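Local coordinates for orotidine 5'-phosphate decarboxylase (PDB 4DBD), which probably catalyses the decarboxylation of orotidine 5'-monophosphate to UMP, the last step of de novo UMP synthesis, as a homodimeric TIM barrel, at residues A[86-89]-A[93-96]; A[110-115]-A[125-130]. All coordinates share one frame; numbering follows the deposited sequence.

Interaction 1. Residues A[86-89]-A[93-96]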
# COMPACT_ATOMS: atom_id res chain seq x y z
N SER A 86 0.56 -5.45 8.95
CA SER A 86 0.96 -6.72 9.55
C SER A 86 0.59 -7.92 8.69
O SER A 86 1.32 -8.91 8.66
CB SER A 86 0.27 -6.91 10.91
OG SER A 86 0.65 -5.91 11.83
N PHE A 87 -0.54 -7.84 7.98
CA PHE A 87 -1.10 -9.04 7.34
C PHE A 87 -0.20 -9.65 6.26
O PHE A 87 -0.34 -10.82 5.90
CB PHE A 87 -2.53 -8.80 6.80
CG PHE A 87 -2.59 -8.01 5.52
CD1 PHE A 87 -2.43 -8.63 4.29
CD2 PHE A 87 -2.86 -6.65 5.55
CE1 PHE A 87 -2.50 -7.89 3.11
CE2 PHE A 87 -2.94 -5.92 4.38
CZ PHE A 87 -2.76 -6.54 3.16
N ILE A 88 0.76 -8.86 5.77
CA ILE A 88 1.69 -9.37 4.75
C ILE A 88 2.69 -10.39 5.29
O ILE A 88 3.30 -11.13 4.51
CB ILE A 88 2.46 -8.24 4.06
CG1 ILE A 88 3.33 -7.48 5.05
CG2 ILE A 88 1.48 -7.28 3.37
CD1 ILE A 88 3.93 -6.22 4.45
N GLY A 89 2.88 -10.42 6.60
CA GLY A 89 3.69 -11.45 7.21
C GLY A 89 5.16 -11.11 7.28
O GLY A 89 5.61 -10.03 6.87
N SER A 93 9.26 -10.34 3.72
CA SER A 93 8.48 -9.10 3.66
C SER A 93 8.85 -8.22 4.85
O SER A 93 9.80 -7.44 4.78
CB SER A 93 6.99 -9.42 3.61
OG SER A 93 6.19 -8.25 3.55
N LEU A 94 8.13 -8.34 5.96
CA LEU A 94 8.42 -7.46 7.08
C LEU A 94 9.81 -7.65 7.72
O LEU A 94 10.39 -6.69 8.24
CB LEU A 94 7.31 -7.51 8.13
CG LEU A 94 5.99 -6.89 7.68
CD1 LEU A 94 4.89 -7.26 8.66
CD2 LEU A 94 6.11 -5.35 7.53
N ASP A 95 10.35 -8.87 7.71
CA ASP A 95 11.68 -9.03 8.31
C ASP A 95 12.74 -8.20 7.58
O ASP A 95 13.56 -7.53 8.21
CB ASP A 95 12.11 -10.51 8.47
CG ASP A 95 12.15 -11.28 7.16
OD1 ASP A 95 11.93 -10.70 6.08
OD2 ASP A 95 12.44 -12.50 7.21
N GLU A 96 12.68 -8.21 6.26
CA GLU A 96 13.63 -7.47 5.44
C GLU A 96 13.45 -5.96 5.61
O GLU A 96 14.44 -5.22 5.64
CB GLU A 96 13.48 -7.86 3.98
CG GLU A 96 13.93 -9.27 3.70
CD GLU A 96 13.74 -9.69 2.26
OE1 GLU A 96 13.41 -8.83 1.42
OE2 GLU A 96 13.93 -10.90 1.97
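G89 and L94 are joined by the contact's one hydrogen bond: L94 N reaches G89 O over 3.2 Å, in the carbonyl plane, as S86–G89 close a type I turn and G89 takes the N-cap position of helix 90-103. With phi at 88° and psi near 180°, G89 has a backbone shape in which a CB would jam against the carbonyl oxygen of I88, so glycine fits here. L94 wraps the bonded carbonyl: its CG lies 3.3 Å from G89 O, while L94 CD1 lies 3.9 Å from S86 O. L94 also meets I88 nearly at a right angle, L94 CG resting 3.8 Å from I88 CG1. With CG1 between backbone N and carbonyl carbon (chi1 63°) and the chain extended beyond it, I88 CD1 lies 3.2 Å from S93 OG. That hydroxyl is small enough to lie beside the isoleucine and is itself satisfied by D64 O. Cutting L94 back to an alanine would probably open a gap beside I88 CG1 and remove much of the apolar cover of the G89 carbonyl. I88 O is bonded to H116 of the second subunit, and the I88 side chain lies near A63 of the predicted substrate site. This is the loop-to-helix junction of a TIM barrel, following strand 81-85, with a glycine N-cap starting the helix.

Interaction 2. Residues A[110-115]-A[125-130]; sequences LVAVMS and DYIKNV
A112 and I127 form the centre of a contact made by van der Waals packing, with no hydrogen bond between residues 110-115 and 125-130. The short segments run almost antiparallel, at 153°, and their axes approach to 9.1 Å. Such closeness suits a small residue on the strand: in the first of two apolar side-chain pairs, I127 CG2 settles 4.1 Å from A112 CB. A second, looser pair lies further along the helix, where L110 CD1 and V130 CG1 are 4.5 Å apart. The longer leucine spans a wider separation than alanine could, the CA atoms of L110 and V130 being 9.2 Å from each other.

I127 also packs on the strand backbone. Its CG2 stands anti to the backbone N, with CG1 beside that N (chi1 -83°), and both branches lean on the strand: I127 CG2 is 3.9 Å from A112 CA, and I127 CD1 is 3.9 Å from A112 O. I127 CG2 also lies 4.3 Å from V111 O. A branched, purely hydrocarbon side chain is apt here, since it covers backbone and methyl together.

Strand and helix belong to the beta-alpha-beta unit that continues into strand 138-141. V111's side chain lies about 4 Å from that of K61, the predicted proton donor, so the contact borders the predicted active site. Within the barrel sheet, V111 pairs with A84 of strand 81-85 and A112 with V140 of strand 138-141. Y152 of helix 146-155 packs against both A112 and I127, whereas L94 of helix 90-103 touches L110 and V130.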
# COMPACT_ATOMS: atom_id res chain seq x y z
N LEU A 110 3.12 -1.06 12.74
CA LEU A 110 2.38 -2.07 11.97
C LEU A 110 0.87 -1.92 12.15
O LEU A 110 0.38 -1.68 13.25
CB LEU A 110 2.81 -3.48 12.37
CG LEU A 110 4.24 -3.91 12.09
CD1 LEU A 110 4.45 -5.33 12.59
CD2 LEU A 110 4.56 -3.81 10.58
N VAL A 111 0.14 -2.06 11.05
CA VAL A 111 -1.31 -1.96 11.09
C VAL A 111 -1.93 -3.23 11.70
O VAL A 111 -1.75 -4.33 11.16
CB VAL A 111 -1.89 -1.73 9.69
CG1 VAL A 111 -3.42 -1.78 9.74
CG2 VAL A 111 -1.40 -0.39 9.16
N ALA A 112 -2.64 -3.08 12.81
CA ALA A 112 -3.22 -4.25 13.49
C ALA A 112 -4.71 -4.37 13.24
O ALA A 112 -5.21 -5.46 12.93
CB ALA A 112 -2.92 -4.23 14.99
N VAL A 113 -5.43 -3.27 13.43
CA VAL A 113 -6.87 -3.23 13.21
C VAL A 113 -7.24 -1.95 12.47
O VAL A 113 -6.80 -0.86 12.84
CB VAL A 113 -7.65 -3.26 14.54
CG1 VAL A 113 -9.15 -3.39 14.27
CG2 VAL A 113 -7.15 -4.38 15.42
N MET A 114 -8.04 -2.07 11.42
CA MET A 114 -8.55 -0.87 10.75
C MET A 114 -9.96 -0.51 11.19
O MET A 114 -10.65 -1.31 11.83
CB MET A 114 -8.43 -0.98 9.24
CG MET A 114 -7.01 -1.24 8.80
SD MET A 114 -6.75 -0.91 7.06
CE MET A 114 -7.19 0.84 7.00
N SER A 115 -10.39 0.71 10.84
CA SER A 115 -11.64 1.27 11.35
C SER A 115 -12.88 0.99 10.50
O SER A 115 -14.00 1.20 10.96
CB SER A 115 -11.50 2.78 11.53
OG SER A 115 -10.46 3.11 12.43
N ASP A 125 -5.12 -13.23 15.81
CA ASP A 125 -4.06 -14.08 16.37
C ASP A 125 -2.85 -14.07 15.46
O ASP A 125 -1.72 -13.90 15.92
CB ASP A 125 -4.56 -15.52 16.58
CG ASP A 125 -5.53 -15.64 17.74
OD1 ASP A 125 -5.26 -15.05 18.80
OD2 ASP A 125 -6.57 -16.33 17.58
N TYR A 126 -3.08 -14.27 14.17
CA TYR A 126 -2.00 -14.17 13.19
C TYR A 126 -1.31 -12.80 13.24
O TYR A 126 -0.09 -12.71 13.31
CB TYR A 126 -2.53 -14.41 11.78
CG TYR A 126 -1.44 -14.33 10.74
CD1 TYR A 126 -0.41 -15.27 10.72
CD2 TYR A 126 -1.43 -13.33 9.77
CE1 TYR A 126 0.59 -15.22 9.77
CE2 TYR A 126 -0.43 -13.27 8.82
CZ TYR A 126 0.58 -14.22 8.82
OH TYR A 126 1.57 -14.16 7.88
N ILE A 127 -2.10 -11.74 13.20
CA ILE A 127 -1.53 -10.40 13.19
C ILE A 127 -0.75 -10.13 14.49
O ILE A 127 0.35 -9.60 14.45
CB ILE A 127 -2.62 -9.33 12.91
CG1 ILE A 127 -2.84 -9.23 11.38
CG2 ILE A 127 -2.20 -7.98 13.45
CD1 ILE A 127 -4.16 -8.62 10.96
N LYS A 128 -1.30 -10.53 15.63
CA LYS A 128 -0.57 -10.38 16.89
C LYS A 128 0.75 -11.13 16.88
O LYS A 128 1.77 -10.61 17.35
CB LYS A 128 -1.45 -10.82 18.08
CG LYS A 128 -2.55 -9.83 18.37
CD LYS A 128 -3.38 -10.21 19.60
CE LYS A 128 -4.50 -9.20 19.83
NZ LYS A 128 -5.16 -9.40 21.15
N ASN A 129 0.75 -12.34 16.32
CA ASN A 129 2.00 -13.09 16.17
C ASN A 129 3.02 -12.38 15.28
O ASN A 129 4.20 -12.34 15.59
CB ASN A 129 1.72 -14.49 15.63
CG ASN A 129 1.10 -15.37 16.67
OD1 ASN A 129 1.15 -15.06 17.86
ND2 ASN A 129 0.51 -16.48 16.24
N VAL A 130 2.56 -11.85 14.16
CA VAL A 130 3.44 -11.06 13.31
C VAL A 130 4.03 -9.91 14.12
O VAL A 130 5.24 -9.65 14.06
CB VAL A 130 2.70 -10.53 12.08
CG1 VAL A 130 3.56 -9.55 11.33
CG2 VAL A 130 2.30 -11.69 11.17

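Both contacts are buried, their centres 11 Å apart. Interaction 1 joins a loop to the helix it leads into, combining a backbone hydrogen bond, a glycine conformation and an apolar pair; interaction 2 sets a helix on a barrel strand through hydrocarbon side chains laid on one another and on the strand backbone, without a hydrogen bond. S86 and L94 of interaction 1 touch helix 124-134 and strand 107-113, the elements of interaction 2. There S86 OG lies 2.9 Å from V111 O in a probable hydrogen bond, and V130 CG1 packs 3.5 Å from S86 O. Each also borders the second subunit, through F87 and I88 in interaction 1 and M114 and Y126 in interaction 2.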